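Local coordinates for histone fold protein (Methanopyrus kandleri, PDB 1F1E) that is an archaeal DNA-binding histone whose single chain carries two histone folds and probably pairs them much as separate histones pair in a dimer, at residues A8-I13 with T30-V35; R12-G17 with E117-K122; E81-A86 with L111-T116. All blocks are in the same frame, centred on the assembly; numbering follows the deposited sequence. Where two conformers were deposited one is given.

Contact 1 (A8-I13 with T30-V35); sequences AAIERI and TIYDFV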
ATOM      1  N   ALA A   8     -17.277 -19.368   1.509  1.00 20.46           N
ATOM      2  CA  ALA A   8     -17.138 -20.034   2.806  1.00 20.49           C
ATOM      3  C   ALA A   8     -15.721 -19.990   3.342  1.00 19.60           C
ATOM      4  O   ALA A   8     -15.522 -19.800   4.555  1.00 21.48           O
ATOM      5  CB  ALA A   8     -17.613 -21.468   2.663  1.00 23.22           C
ATOM      6  N   ALA A   9     -14.796 -20.097   2.395  1.00 20.09           N
ATOM      7  CA  ALA A   9     -13.351 -20.028   2.751  1.00 17.95           C
ATOM      8  C   ALA A   9     -12.959 -18.597   3.120  1.00 16.75           C
ATOM      9  O   ALA A   9     -12.279 -18.429   4.144  1.00 17.15           O
ATOM     10  CB  ALA A   9     -12.445 -20.581   1.671  1.00 20.67           C
ATOM     11  N   ILE A  10     -13.396 -17.596   2.351  1.00 16.39           N
ATOM     12  CA  ILE A  10     -13.206 -16.188   2.732  1.00 14.84           C
ATOM     13  C   ILE A  10     -13.674 -15.929   4.152  1.00 15.74           C
ATOM     14  O   ILE A  10     -12.956 -15.354   4.970  1.00 18.66           O
ATOM     15  CB  ILE A  10     -13.881 -15.241   1.754  1.00 15.31           C
ATOM     16  CG1 ILE A  10     -13.264 -15.368   0.331  1.00 16.07           C
ATOM     17  CG2 ILE A  10     -13.848 -13.816   2.254  1.00 13.73           C
ATOM     18  CD1 ILE A  10     -14.083 -14.581  -0.676  1.00 17.34           C
ATOM     19  N   GLU A  11     -14.901 -16.380   4.444  1.00 17.19           N
ATOM     20  CA  GLU A  11     -15.378 -16.196   5.786  1.00 18.34           C
ATOM     21  C   GLU A  11     -14.570 -16.896   6.861  1.00 18.29           C
ATOM     22  O   GLU A  11     -14.343 -16.234   7.832  1.00 20.62           O
ATOM     23  CB  GLU A  11     -16.830 -16.755   5.850  1.00 19.05           C
ATOM     24  CG  GLU A  11     -17.435 -16.419   7.194  1.00 22.78           C
ATOM     25  CD  GLU A  11     -18.832 -16.923   7.385  1.00 23.55           C
ATOM     26  OE1 GLU A  11     -19.449 -17.398   6.393  1.00 24.46           O
ATOM     27  OE2 GLU A  11     -19.276 -16.850   8.549  1.00 30.20           O
ATOM     28  N   ARG A  12     -14.212 -18.181   6.642  1.00 17.70           N
ATOM     29  CA  ARG A  12     -13.453 -18.847   7.706  1.00 18.79           C
ATOM     30  C   ARG A  12     -12.123 -18.122   7.986  1.00 17.13           C
ATOM     31  O   ARG A  12     -11.680 -17.994   9.114  1.00 19.00           O
ATOM     32  CB  ARG A  12     -13.198 -20.331   7.439  1.00 18.70           C
ATOM     33  CG  ARG A  12     -14.484 -21.183   7.486  1.00 22.01           C
ATOM     34  CD  ARG A  12     -14.076 -22.659   7.361  1.00 23.47           C
ATOM     35  NE  ARG A  12     -13.588 -22.899   5.996  1.00 23.99           N
ATOM     36  CZ  ARG A  12     -14.325 -23.231   4.951  1.00 24.75           C
ATOM     37  NH1 ARG A  12     -15.643 -23.401   5.016  1.00 26.22           N
ATOM     38  NH2 ARG A  12     -13.757 -23.421   3.789  1.00 22.71           N
ATOM     39  N   ILE A  13     -11.506 -17.684   6.870  1.00 15.68           N
ATOM     40  CA  ILE A  13     -10.179 -17.117   6.991  1.00 15.16           C
ATOM     41  C   ILE A  13     -10.310 -15.793   7.726  1.00 15.83           C
ATOM     42  O   ILE A  13      -9.556 -15.474   8.626  1.00 16.37           O
ATOM     43  CB  ILE A  13      -9.497 -17.033   5.651  1.00 14.66           C
ATOM     44  CG1 ILE A  13      -9.185 -18.423   5.090  1.00 14.85           C
ATOM     45  CG2 ILE A  13      -8.245 -16.200   5.695  1.00 15.09           C
ATOM     46  CD1 ILE A  13      -8.953 -18.412   3.576  1.00 15.09           C
ATOM     47  N   THR A  30     -19.377  -7.358   3.005  1.00 20.30           N
ATOM     48  CA  THR A  30     -18.187  -6.520   2.693  1.00 18.89           C
ATOM     49  C   THR A  30     -16.958  -7.293   2.268  1.00 17.96           C
ATOM     50  O   THR A  30     -16.263  -6.982   1.296  1.00 17.57           O
ATOM     51  CB  THR A  30     -17.868  -5.642   3.892  1.00 17.96           C
ATOM     52  OG1 THR A  30     -19.035  -4.823   4.160  1.00 17.63           O
ATOM     53  CG2 THR A  30     -16.747  -4.681   3.590  1.00 20.33           C
ATOM     54  N   ILE A  31     -16.682  -8.340   3.035  1.00 16.84           N
ATOM     55  CA  ILE A  31     -15.506  -9.191   2.771  1.00 17.47           C
ATOM     56  C   ILE A  31     -15.695  -9.991   1.499  1.00 18.01           C
ATOM     57  O   ILE A  31     -14.714 -10.261   0.820  1.00 17.16           O
ATOM     58  CB  ILE A  31     -15.114 -10.098   3.945  1.00 18.46           C
ATOM     59  CG1 ILE A  31     -16.137 -11.143   4.318  1.00 20.25           C
ATOM     60  CG2 ILE A  31     -14.755  -9.308   5.217  1.00 16.39           C
ATOM     61  CD1 ILE A  31     -15.704 -12.169   5.364  1.00 20.22           C
ATOM     62  N   TYR A  32     -16.890 -10.369   1.101  1.00 18.14           N
ATOM     63  CA  TYR A  32     -17.056 -11.115  -0.159  1.00 18.52           C
ATOM     64  C   TYR A  32     -16.777 -10.215  -1.341  1.00 19.13           C
ATOM     65  O   TYR A  32     -16.256 -10.613  -2.406  1.00 21.18           O
ATOM     66  CB  TYR A  32     -18.496 -11.603  -0.183  1.00 19.52           C
ATOM     67  CG  TYR A  32     -18.838 -12.656   0.849  1.00 18.70           C
ATOM     68  CD1 TYR A  32     -17.951 -13.479   1.486  1.00 21.57           C
ATOM     69  CD2 TYR A  32     -20.158 -12.896   1.222  1.00 18.81           C
ATOM     70  CE1 TYR A  32     -18.274 -14.444   2.409  1.00 21.62           C
ATOM     71  CE2 TYR A  32     -20.568 -13.815   2.119  1.00 19.69           C
ATOM     72  CZ  TYR A  32     -19.596 -14.596   2.732  1.00 22.49           C
ATOM     73  OH  TYR A  32     -20.027 -15.520   3.623  1.00 25.34           O
ATOM     74  N   ASP A  33     -17.148  -8.957  -1.170  1.00 18.20           N
ATOM     75  CA  ASP A  33     -16.840  -8.078  -2.289  1.00 18.88           C
ATOM     76  C   ASP A  33     -15.329  -7.797  -2.274  1.00 16.98           C
ATOM     77  O   ASP A  33     -14.634  -7.803  -3.283  1.00 18.08           O
ATOM     78  CB  ASP A  33     -17.632  -6.757  -2.234  1.00 20.63           C
ATOM     79  CG  ASP A  33     -19.062  -6.845  -2.796  1.00 21.34           C
ATOM     80  OD1 ASP A  33     -19.383  -7.860  -3.456  1.00 23.79           O
ATOM     81  OD2 ASP A  33     -19.889  -5.931  -2.491  1.00 22.36           O
ATOM     82  N   PHE A  34     -14.763  -7.517  -1.086  1.00 15.14           N
ATOM     83  CA  PHE A  34     -13.416  -7.027  -1.014  1.00 11.87           C
ATOM     84  C   PHE A  34     -12.300  -8.061  -1.232  1.00 11.67           C
ATOM     85  O   PHE A  34     -11.359  -7.792  -1.960  1.00 11.84           O
ATOM     86  CB  PHE A  34     -13.223  -6.334   0.357  1.00 11.91           C
ATOM     87  CG  PHE A  34     -11.783  -5.897   0.520  1.00 12.57           C
ATOM     88  CD1 PHE A  34     -11.377  -4.738  -0.149  1.00 12.84           C
ATOM     89  CD2 PHE A  34     -10.926  -6.591   1.344  1.00 12.76           C
ATOM     90  CE1 PHE A  34     -10.069  -4.348   0.015  1.00 13.46           C
ATOM     91  CE2 PHE A  34      -9.594  -6.217   1.434  1.00 13.21           C
ATOM     92  CZ  PHE A  34      -9.225  -5.083   0.786  1.00 12.65           C
ATOM     93  N   VAL A  35     -12.424  -9.197  -0.574  1.00 11.91           N
ATOM     94  CA  VAL A  35     -11.304 -10.161  -0.636  1.00 12.60           C
ATOM     95  C   VAL A  35     -10.973 -10.542  -2.062  1.00 12.91           C
ATOM     96  O   VAL A  35      -9.773 -10.554  -2.378  1.00 12.69           O
ATOM     97  CB  VAL A  35     -11.514 -11.355   0.316  1.00 13.58           C
ATOM     98  CG1 VAL A  35     -10.501 -12.455   0.130  1.00 15.96           C
ATOM     99  CG2 VAL A  35     -11.462 -10.811   1.740  1.00 14.18           C
TER
HETATM  100  O   HOH W   1     -19.777 -18.384   3.430  1.00 33.10           O
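Ile10 and Val35 point tip to tip across the gap between helix 7-15 and helix 25-51, and the CG2 methyl of Ile10 does most of the touching. This methyl lies 3.9 Å from CG2 of Val35 and 4.0 Å from CD1 of Ile31. It also meets the Tyr32 ring at its edge, near the ring plane, where CD1 is 4.2 Å away. The first torsion (chi1 -63°) sets CG1 of Ile10 anti to its carbonyl carbon and beside the backbone N; this CG1 lies 4.0 Å from Val35 CG1. The second pair is polar and partly exposed. Glu11 and Tyr32 approach obliquely, with carboxylate and ring planes 64° apart, and a water joins their ends: it donates to Glu11 OE1 at 3.1 Å and sits 2.9 Å from Tyr32 OH. The other carboxylate oxygen, OE2, forms a salt bridge with Arg15, so Glu11 is engaged on two fronts. The axes of the two short segments come no closer than 9.8 Å. A short first helix packed across the long central helix is characteristic of the histone fold; here the two short segments run at 105°.

Contact 2 (R12-G17 with E117-K122); sequences RIFRQG and EELGEK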
ATOM      1  N   ARG A  12     -14.212 -18.181   6.642  1.00 17.70           N
ATOM      2  CA  ARG A  12     -13.453 -18.847   7.706  1.00 18.79           C
ATOM      3  C   ARG A  12     -12.123 -18.122   7.986  1.00 17.13           C
ATOM      4  O   ARG A  12     -11.680 -17.994   9.114  1.00 19.00           O
ATOM      5  CB  ARG A  12     -13.198 -20.331   7.439  1.00 18.70           C
ATOM      6  CG  ARG A  12     -14.484 -21.183   7.486  1.00 22.01           C
ATOM      7  CD  ARG A  12     -14.076 -22.659   7.361  1.00 23.47           C
ATOM      8  NE  ARG A  12     -13.588 -22.899   5.996  1.00 23.99           N
ATOM      9  CZ  ARG A  12     -14.325 -23.231   4.951  1.00 24.75           C
ATOM     10  NH1 ARG A  12     -15.643 -23.401   5.016  1.00 26.22           N
ATOM     11  NH2 ARG A  12     -13.757 -23.421   3.789  1.00 22.71           N
ATOM     12  N   ILE A  13     -11.506 -17.684   6.870  1.00 15.68           N
ATOM     13  CA  ILE A  13     -10.179 -17.117   6.991  1.00 15.16           C
ATOM     14  C   ILE A  13     -10.310 -15.793   7.726  1.00 15.83           C
ATOM     15  O   ILE A  13      -9.556 -15.474   8.626  1.00 16.37           O
ATOM     16  CB  ILE A  13      -9.497 -17.033   5.651  1.00 14.66           C
ATOM     17  CG1 ILE A  13      -9.185 -18.423   5.090  1.00 14.85           C
ATOM     18  CG2 ILE A  13      -8.245 -16.200   5.695  1.00 15.09           C
ATOM     19  CD1 ILE A  13      -8.953 -18.412   3.576  1.00 15.09           C
ATOM     20  N   PHE A  14     -11.253 -14.964   7.294  1.00 16.50           N
ATOM     21  CA  PHE A  14     -11.452 -13.682   8.000  1.00 16.68           C
ATOM     22  C   PHE A  14     -11.750 -13.919   9.468  1.00 18.48           C
ATOM     23  O   PHE A  14     -11.242 -13.239  10.360  1.00 18.91           O
ATOM     24  CB  PHE A  14     -12.608 -12.966   7.328  1.00 17.21           C
ATOM     25  CG  PHE A  14     -12.885 -11.599   7.867  1.00 14.70           C
ATOM     26  CD1 PHE A  14     -13.839 -11.384   8.816  1.00 15.62           C
ATOM     27  CD2 PHE A  14     -12.145 -10.508   7.412  1.00 13.54           C
ATOM     28  CE1 PHE A  14     -14.118 -10.123   9.322  1.00 15.09           C
ATOM     29  CE2 PHE A  14     -12.389  -9.274   7.928  1.00 13.89           C
ATOM     30  CZ  PHE A  14     -13.369  -9.073   8.874  1.00 15.00           C
ATOM     31  N   ARG A  15     -12.602 -14.929   9.707  1.00 19.95           N
ATOM     32  CA  ARG A  15     -13.002 -15.207  11.090  1.00 22.75           C
ATOM     33  C   ARG A  15     -11.858 -15.698  11.953  1.00 23.24           C
ATOM     34  O   ARG A  15     -11.814 -15.588  13.181  1.00 23.09           O
ATOM     35  CB  ARG A  15     -14.157 -16.225  11.021  1.00 25.21           C
ATOM     36  CG  ARG A  15     -15.277 -16.177  11.963  1.00 29.86           C
ATOM     37  CD  ARG A  15     -16.192 -17.376  11.752  1.00 31.58           C
ATOM     38  NE  ARG A  15     -17.454 -16.994  11.103  1.00 32.27           N
ATOM     39  CZ  ARG A  15     -18.423 -16.379  11.787  1.00 32.01           C
ATOM     40  NH1 ARG A  15     -19.555 -16.055  11.184  1.00 33.73           N
ATOM     41  NH2 ARG A  15     -18.268 -16.077  13.070  1.00 32.89           N
ATOM     42  N   GLN A  16     -10.791 -16.235  11.379  1.00 22.64           N
ATOM     43  CA  GLN A  16      -9.616 -16.593  12.122  1.00 23.45           C
ATOM     44  C   GLN A  16      -9.044 -15.395  12.849  1.00 22.30           C
ATOM     45  O   GLN A  16      -8.374 -15.545  13.855  1.00 27.81           O
ATOM     46  CB  GLN A  16      -8.469 -17.076  11.217  1.00 22.82           C
ATOM     47  CG  GLN A  16      -8.755 -18.417  10.587  1.00 21.58           C
ATOM     48  CD  GLN A  16      -7.798 -18.885   9.519  1.00 19.95           C
ATOM     49  OE1 GLN A  16      -7.955 -19.954   8.954  1.00 22.59           O
ATOM     50  NE2 GLN A  16      -6.782 -18.090   9.216  1.00 20.99           N
ATOM     51  N   GLY A  17      -9.321 -14.194  12.346  1.00 20.60           N
ATOM     52  CA  GLY A  17      -8.786 -13.028  13.003  1.00 20.19           C
ATOM     53  C   GLY A  17      -9.757 -12.392  13.969  1.00 20.09           C
ATOM     54  O   GLY A  17      -9.373 -11.384  14.577  1.00 20.00           O
ATOM     55  N   GLU A 117      -7.016 -12.491   7.242  1.00 10.89           N
ATOM     56  CA  GLU A 117      -7.028 -12.683   8.675  1.00 12.30           C
ATOM     57  C   GLU A 117      -6.680 -11.404   9.404  1.00 11.75           C
ATOM     58  O   GLU A 117      -7.303 -11.008  10.373  1.00 13.14           O
ATOM     59  CB  GLU A 117      -6.021 -13.791   8.996  1.00 13.89           C
ATOM     60  CG  GLU A 117      -5.956 -14.148  10.476  1.00 15.89           C
ATOM     61  CD  GLU A 117      -4.870 -15.200  10.652  1.00 17.93           C
ATOM     62  OE1 GLU A 117      -3.676 -14.883  10.569  1.00 18.76           O
ATOM     63  OE2 GLU A 117      -5.316 -16.332  10.860  1.00 21.04           O
ATOM     64  N   GLU A 118      -5.674 -10.698   8.914  1.00 10.62           N
ATOM     65  CA  GLU A 118      -5.276  -9.422   9.490  1.00 11.33           C
ATOM     66  C   GLU A 118      -6.376  -8.362   9.396  1.00  9.98           C
ATOM     67  O   GLU A 118      -6.614  -7.573  10.322  1.00 10.07           O
ATOM     68  CB  GLU A 118      -4.023  -8.919   8.824  1.00 12.80           C
ATOM     69  CG  GLU A 118      -3.293  -7.848   9.546  0.57 13.70           C
ATOM     70  CD  GLU A 118      -1.984  -7.674   8.750  0.57 14.26           C
ATOM     71  OE1 GLU A 118      -0.885  -7.854   9.284  0.57 16.81           O
ATOM     72  OE2 GLU A 118      -2.147  -7.355   7.555  0.57 12.59           O
ATOM     73  N   LEU A 119      -7.075  -8.432   8.283  1.00  9.67           N
ATOM     74  CA  LEU A 119      -8.263  -7.557   8.194  1.00  9.61           C
ATOM     75  C   LEU A 119      -9.293  -7.876   9.255  1.00  9.94           C
ATOM     76  O   LEU A 119      -9.908  -6.956   9.816  1.00 10.99           O
ATOM     77  CB  LEU A 119      -8.840  -7.699   6.802  1.00  9.70           C
ATOM     78  CG  LEU A 119      -9.834  -6.643   6.351  1.00 10.84           C
ATOM     79  CD1 LEU A 119      -9.104  -5.295   6.136  1.00 12.77           C
ATOM     80  CD2 LEU A 119     -10.630  -7.142   5.170  1.00 14.09           C
ATOM     81  N   GLY A 120      -9.491  -9.152   9.534  1.00 11.05           N
ATOM     82  CA  GLY A 120     -10.410  -9.560  10.568  1.00 11.24           C
ATOM     83  C   GLY A 120      -9.926  -9.052  11.920  1.00 12.26           C
ATOM     84  O   GLY A 120     -10.660  -8.568  12.777  1.00 13.91           O
ATOM     85  N   GLU A 121      -8.623  -9.117  12.170  1.00 11.67           N
ATOM     86  CA  GLU A 121      -8.116  -8.578  13.425  1.00 14.04           C
ATOM     87  C   GLU A 121      -8.390  -7.094  13.561  1.00 13.12           C
ATOM     88  O   GLU A 121      -8.754  -6.575  14.624  1.00 14.42           O
ATOM     89  CB  GLU A 121      -6.614  -8.784  13.525  1.00 15.94           C
ATOM     90  CG  GLU A 121      -6.188 -10.216  13.584  1.00 18.31           C
ATOM     91  CD  GLU A 121      -4.690 -10.434  13.509  1.00 20.93           C
ATOM     92  OE1 GLU A 121      -4.298 -11.603  13.389  1.00 24.26           O
ATOM     93  OE2 GLU A 121      -3.870  -9.482  13.681  1.00 29.70           O
ATOM     94  N   LYS A 122      -8.169  -6.338  12.495  1.00 12.48           N
ATOM     95  CA  LYS A 122      -8.383  -4.929  12.532  1.00 11.85           C
ATOM     96  C   LYS A 122      -9.868  -4.601  12.718  1.00 12.13           C
ATOM     97  O   LYS A 122     -10.237  -3.700  13.482  1.00 12.74           O
ATOM     98  CB  LYS A 122      -7.821  -4.279  11.247  1.00 13.28           C
ATOM     99  CG  LYS A 122      -7.799  -2.729  11.350  1.00 16.14           C
ATOM    100  CD  LYS A 122      -6.802  -2.265  12.383  1.00 20.55           C
ATOM    101  CE  LYS A 122      -6.621  -0.774  12.523  1.00 22.18           C
ATOM    102  NZ  LYS A 122      -5.652  -0.652  13.670  1.00 24.21           N
TER
HETATM  103  O   HOH W   2      -5.835 -13.854  14.608  1.00 39.93           O
HETATM  104  O   HOH W   3      -5.295 -16.181  13.885  1.00 56.92           O
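Phe14 and Gly120 meet through a ring set by its first torsion: chi1 of -176° puts CG anti to the backbone N, and the ring beyond it comes to lie against helix 102-129, although the bond from CA to CB points away. The ring lies against backbone: CA of Gly120 stands over one face, toward the rim, 3.6 Å from the ring centroid in a CH-pi contact. CE2 comes within 3.3 Å of that CA, while Leu119 puts its CG at the ring edge, in plane, and its CD2 3.9 Å from CE2. Gly17 is equally close to the helix; its O takes a CA-H...O contact from Glu121, at 3.3 Å from that CA. The backbones approach closely here, with Gly17 CA 4.5 Å from Glu121 CA.

The polar side is built by Gln16 and Glu117, whose side chains cross at about a right angle. Gln16 NE2 donates to Glu117 OE2 over 2.8 Å, a bent bond (138° at the hydrogen) that reaches the oxygen from above the carboxylate plane. Glu117 OE1 is meanwhile held by a salt bridge to Arg114, which also pairs with Glu121, and Gln16 OE1 accepts from Glu81 N. The end of helix 7-15 is thus pressed onto the middle of helix 102-129, with Ile31 of helix 25-51 against the Phe14 ring and helix 137-147 packed on Leu119.

Contact 3 (E81-A86 with L111-T116); sequences ELFGRA and LICRAT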
ATOM      1  N   GLU A  81      -6.101 -21.567   7.327  1.00 19.81           N
ATOM      2  CA  GLU A  81      -6.699 -22.051   6.098  1.00 18.46           C
ATOM      3  C   GLU A  81      -6.134 -21.339   4.874  1.00 16.47           C
ATOM      4  O   GLU A  81      -5.928 -20.122   4.835  1.00 15.21           O
ATOM      5  CB  GLU A  81      -8.223 -21.878   6.154  1.00 19.40           C
ATOM      6  CG  GLU A  81      -8.818 -22.600   4.928  1.00 19.15           C
ATOM      7  CD  GLU A  81     -10.331 -22.681   4.930  1.00 20.86           C
ATOM      8  OE1 GLU A  81     -10.857 -22.432   6.010  1.00 23.22           O
ATOM      9  OE2 GLU A  81     -10.934 -22.988   3.831  1.00 23.62           O
ATOM     10  N   LEU A  82      -5.907 -22.081   3.789  1.00 16.58           N
ATOM     11  CA  LEU A  82      -5.435 -21.559   2.517  1.00 15.18           C
ATOM     12  C   LEU A  82      -6.454 -21.842   1.420  1.00 14.63           C
ATOM     13  O   LEU A  82      -7.252 -22.783   1.557  1.00 17.01           O
ATOM     14  CB  LEU A  82      -4.117 -22.226   2.140  1.00 16.28           C
ATOM     15  CG  LEU A  82      -2.920 -21.912   3.034  1.00 17.65           C
ATOM     16  CD1 LEU A  82      -1.876 -23.017   2.827  1.00 21.76           C
ATOM     17  CD2 LEU A  82      -2.444 -20.493   2.786  1.00 17.04           C
ATOM     18  N   PHE A  83      -6.448 -20.990   0.423  1.00 14.38           N
ATOM     19  CA  PHE A  83      -7.307 -21.372  -0.687  1.00 14.86           C
ATOM     20  C   PHE A  83      -6.705 -22.515  -1.461  1.00 14.34           C
ATOM     21  O   PHE A  83      -5.546 -22.858  -1.304  1.00 15.63           O
ATOM     22  CB  PHE A  83      -7.428 -20.111  -1.539  1.00 15.44           C
ATOM     23  CG  PHE A  83      -8.207 -18.976  -0.879  1.00 15.56           C
ATOM     24  CD1 PHE A  83      -9.554 -19.084  -0.609  1.00 16.21           C
ATOM     25  CD2 PHE A  83      -7.540 -17.829  -0.536  1.00 15.07           C
ATOM     26  CE1 PHE A  83     -10.254 -18.045  -0.024  1.00 16.14           C
ATOM     27  CE2 PHE A  83      -8.218 -16.772   0.022  1.00 14.69           C
ATOM     28  CZ  PHE A  83      -9.555 -16.869   0.270  1.00 15.88           C
ATOM     29  N   GLY A  84      -7.477 -23.102  -2.401  1.00 15.48           N
ATOM     30  CA  GLY A  84      -6.940 -24.138  -3.249  1.00 15.11           C
ATOM     31  C   GLY A  84      -5.863 -23.613  -4.185  1.00 13.72           C
ATOM     32  O   GLY A  84      -6.009 -22.477  -4.658  1.00 14.68           O
ATOM     33  N   ARG A  85      -4.823 -24.424  -4.408  1.00 14.34           N
ATOM     34  CA  ARG A  85      -3.692 -23.962  -5.198  1.00 14.11           C
ATOM     35  C   ARG A  85      -4.124 -23.619  -6.591  1.00 13.46           C
ATOM     36  O   ARG A  85      -3.754 -22.606  -7.153  1.00 12.32           O
ATOM     37  CB  ARG A  85      -2.611 -25.067  -5.310  0.62 16.20           C
ATOM     38  CG  ARG A  85      -1.533 -24.776  -6.345  0.62 15.90           C
ATOM     39  CD  ARG A  85      -0.432 -25.847  -6.402  0.62 15.36           C
ATOM     40  NE  ARG A  85      -0.031 -26.190  -5.022  0.62 15.82           N
ATOM     41  CZ  ARG A  85       0.921 -25.568  -4.384  0.62 16.94           C
ATOM     42  NH1 ARG A  85       1.638 -24.574  -4.866  0.62 16.13           N
ATOM     43  NH2 ARG A  85       1.208 -25.910  -3.155  0.62 18.73           N
ATOM     44  N   ALA A  86      -4.967 -24.417  -7.212  1.00 13.54           N
ATOM     45  CA  ALA A  86      -5.355 -24.128  -8.573  1.00 14.05           C
ATOM     46  C   ALA A  86      -6.117 -22.822  -8.689  1.00 13.54           C
ATOM     47  O   ALA A  86      -5.999 -22.090  -9.673  1.00 13.94           O
ATOM     48  CB  ALA A  86      -6.186 -25.237  -9.225  1.00 15.80           C
ATOM     49  N   LEU A 111       0.006 -14.893   1.635  1.00  9.34           N
ATOM     50  CA  LEU A 111      -0.152 -13.456   1.700  1.00  8.32           C
ATOM     51  C   LEU A 111      -1.622 -13.081   1.674  1.00  9.94           C
ATOM     52  O   LEU A 111      -2.035 -12.252   2.477  1.00  9.87           O
ATOM     53  CB  LEU A 111       0.609 -12.847   0.529  1.00  8.69           C
ATOM     54  CG  LEU A 111       0.580 -11.327   0.358  1.00  9.73           C
ATOM     55  CD1 LEU A 111       0.953 -10.599   1.648  1.00 13.98           C
ATOM     56  CD2 LEU A 111       1.458 -10.858  -0.786  1.00 11.83           C
ATOM     57  N   ILE A 112      -2.403 -13.556   0.729  1.00  9.28           N
ATOM     58  CA  ILE A 112      -3.776 -13.103   0.659  1.00  9.41           C
ATOM     59  C   ILE A 112      -4.558 -13.634   1.841  1.00 10.38           C
ATOM     60  O   ILE A 112      -5.478 -12.983   2.329  1.00 11.45           O
ATOM     61  CB  ILE A 112      -4.415 -13.425  -0.710  1.00  8.92           C
ATOM     62  CG1 ILE A 112      -4.575 -14.890  -1.028  1.00  9.87           C
ATOM     63  CG2 ILE A 112      -3.681 -12.697  -1.821  1.00 10.28           C
ATOM     64  CD1 ILE A 112      -5.391 -15.180  -2.273  1.00 11.67           C
ATOM     65  N   CYS A 113      -4.254 -14.846   2.311  1.00 10.07           N
ATOM     66  CA  CYS A 113      -4.986 -15.369   3.454  1.00 10.70           C
ATOM     67  C   CYS A 113      -4.601 -14.633   4.742  1.00 10.59           C
ATOM     68  O   CYS A 113      -5.526 -14.279   5.486  1.00 11.14           O
ATOM     69  CB  CYS A 113      -4.767 -16.863   3.560  1.00 11.79           C
ATOM     70  SG  CYS A 113      -5.468 -17.802   2.198  1.00 13.73           S
ATOM     71  N   ARG A 114      -3.307 -14.433   4.928  1.00 10.40           N
ATOM     72  CA  ARG A 114      -2.886 -13.703   6.103  1.00 10.39           C
ATOM     73  C   ARG A 114      -3.436 -12.286   6.059  1.00  9.88           C
ATOM     74  O   ARG A 114      -3.870 -11.737   7.071  1.00 10.51           O
ATOM     75  CB  ARG A 114      -1.386 -13.662   6.227  1.00 12.11           C
ATOM     76  CG  ARG A 114      -0.854 -12.803   7.349  1.00 11.26           C
ATOM     77  CD  ARG A 114      -1.301 -13.263   8.746  1.00 14.40           C
ATOM     78  NE  ARG A 114      -0.964 -12.240   9.675  1.00 15.59           N
ATOM     79  CZ  ARG A 114      -1.573 -11.829  10.771  1.00 17.88           C
ATOM     80  NH1 ARG A 114      -2.675 -12.417  11.168  1.00 21.04           N
ATOM     81  NH2 ARG A 114      -1.062 -10.823  11.455  1.00 24.18           N
ATOM     82  N   ALA A 115      -3.482 -11.644   4.879  1.00  9.97           N
ATOM     83  CA  ALA A 115      -4.016 -10.307   4.755  1.00  9.11           C
ATOM     84  C   ALA A 115      -5.488 -10.282   5.132  1.00  8.36           C
ATOM     85  O   ALA A 115      -5.961  -9.369   5.811  1.00  9.44           O
ATOM     86  CB  ALA A 115      -3.808  -9.759   3.379  1.00  9.44           C
ATOM     87  N   THR A 116      -6.213 -11.321   4.774  1.00  9.12           N
ATOM     88  CA  THR A 116      -7.625 -11.427   5.129  1.00  9.04           C
ATOM     89  C   THR A 116      -7.816 -11.615   6.654  1.00 10.23           C
ATOM     90  O   THR A 116      -8.648 -10.922   7.213  1.00 11.30           O
ATOM     91  CB  THR A 116      -8.246 -12.580   4.341  1.00  9.29           C
ATOM     92  OG1 THR A 116      -8.165 -12.327   2.958  1.00 10.58           O
ATOM     93  CG2 THR A 116      -9.736 -12.720   4.616  1.00 12.48           C
TER
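Cys113 reaches from helix 102-129 into the loop that carries Phe83, and its short side chain can be followed atom by atom. CB lies 3.7 Å from the carbonyl O of Glu81. The next atom is the tip: SG, anti to the carbonyl carbon of its own residue (chi1 -66°), is directed at the loop and meets three consecutive residues of it. Nearest is Phe83 CD2, 3.4 Å from SG, in a sulfur-aromatic contact. The sulfur stands obliquely to the ring, 47° off its normal and 4.2 Å from its centroid. SG also lies 3.5 Å from Glu81 O and 3.8 Å from Leu82 CA, with a methyl of Leu82, CD2, a little farther off.

The same corner of the Phe83 ring is shared by Ile112, whose CD1 comes within 3.8 Å of CD2 as the two side chains cross at a slant. One turn along the helix, Thr116 gives Ile112 O two bonds, from its N and from OG1 (2.8 Å), which arrive from opposite faces of the carbonyl plane; the OG1 bond gives the buried Thr116 hydroxyl an acceptor.

Gly84 follows as the N-cap of helix 85-94, so the loop runs from this sulfur contact straight into that helix. Phe83 also packs on Ala9 and Ile13 of helix 7-15, and Ile112 and Thr116 rest on helix 25-51, placing the loop residue where helices 7-15, 25-51 and 102-129 converge.

Overall arrangement
Contacts 1 and 3 are buried, whereas contact 2 is only partly so, which shows in its mix of an aromatic-on-glycine core and a solvated carboxylate rim. In contacts 1 and 2 helix 7-15 meets helix 25-51 and helix 102-129 in turn, and contact 3 brings the 81-84 loop onto the same helix 102-129. Contact 1 relies mainly on branched aliphatic side chains, with one water-bridged polar pair at its edge, contact 2 on backbone closeness plus a hydrogen bond, and contact 3 on a sulfur against a ring. Contact 1 lies within the first histone-like half of the chain, contact 3 within the second, and contact 2 joins the two. A salt bridge, Arg12 to Glu81, also binds helix 7-15 to the loop of contact 3.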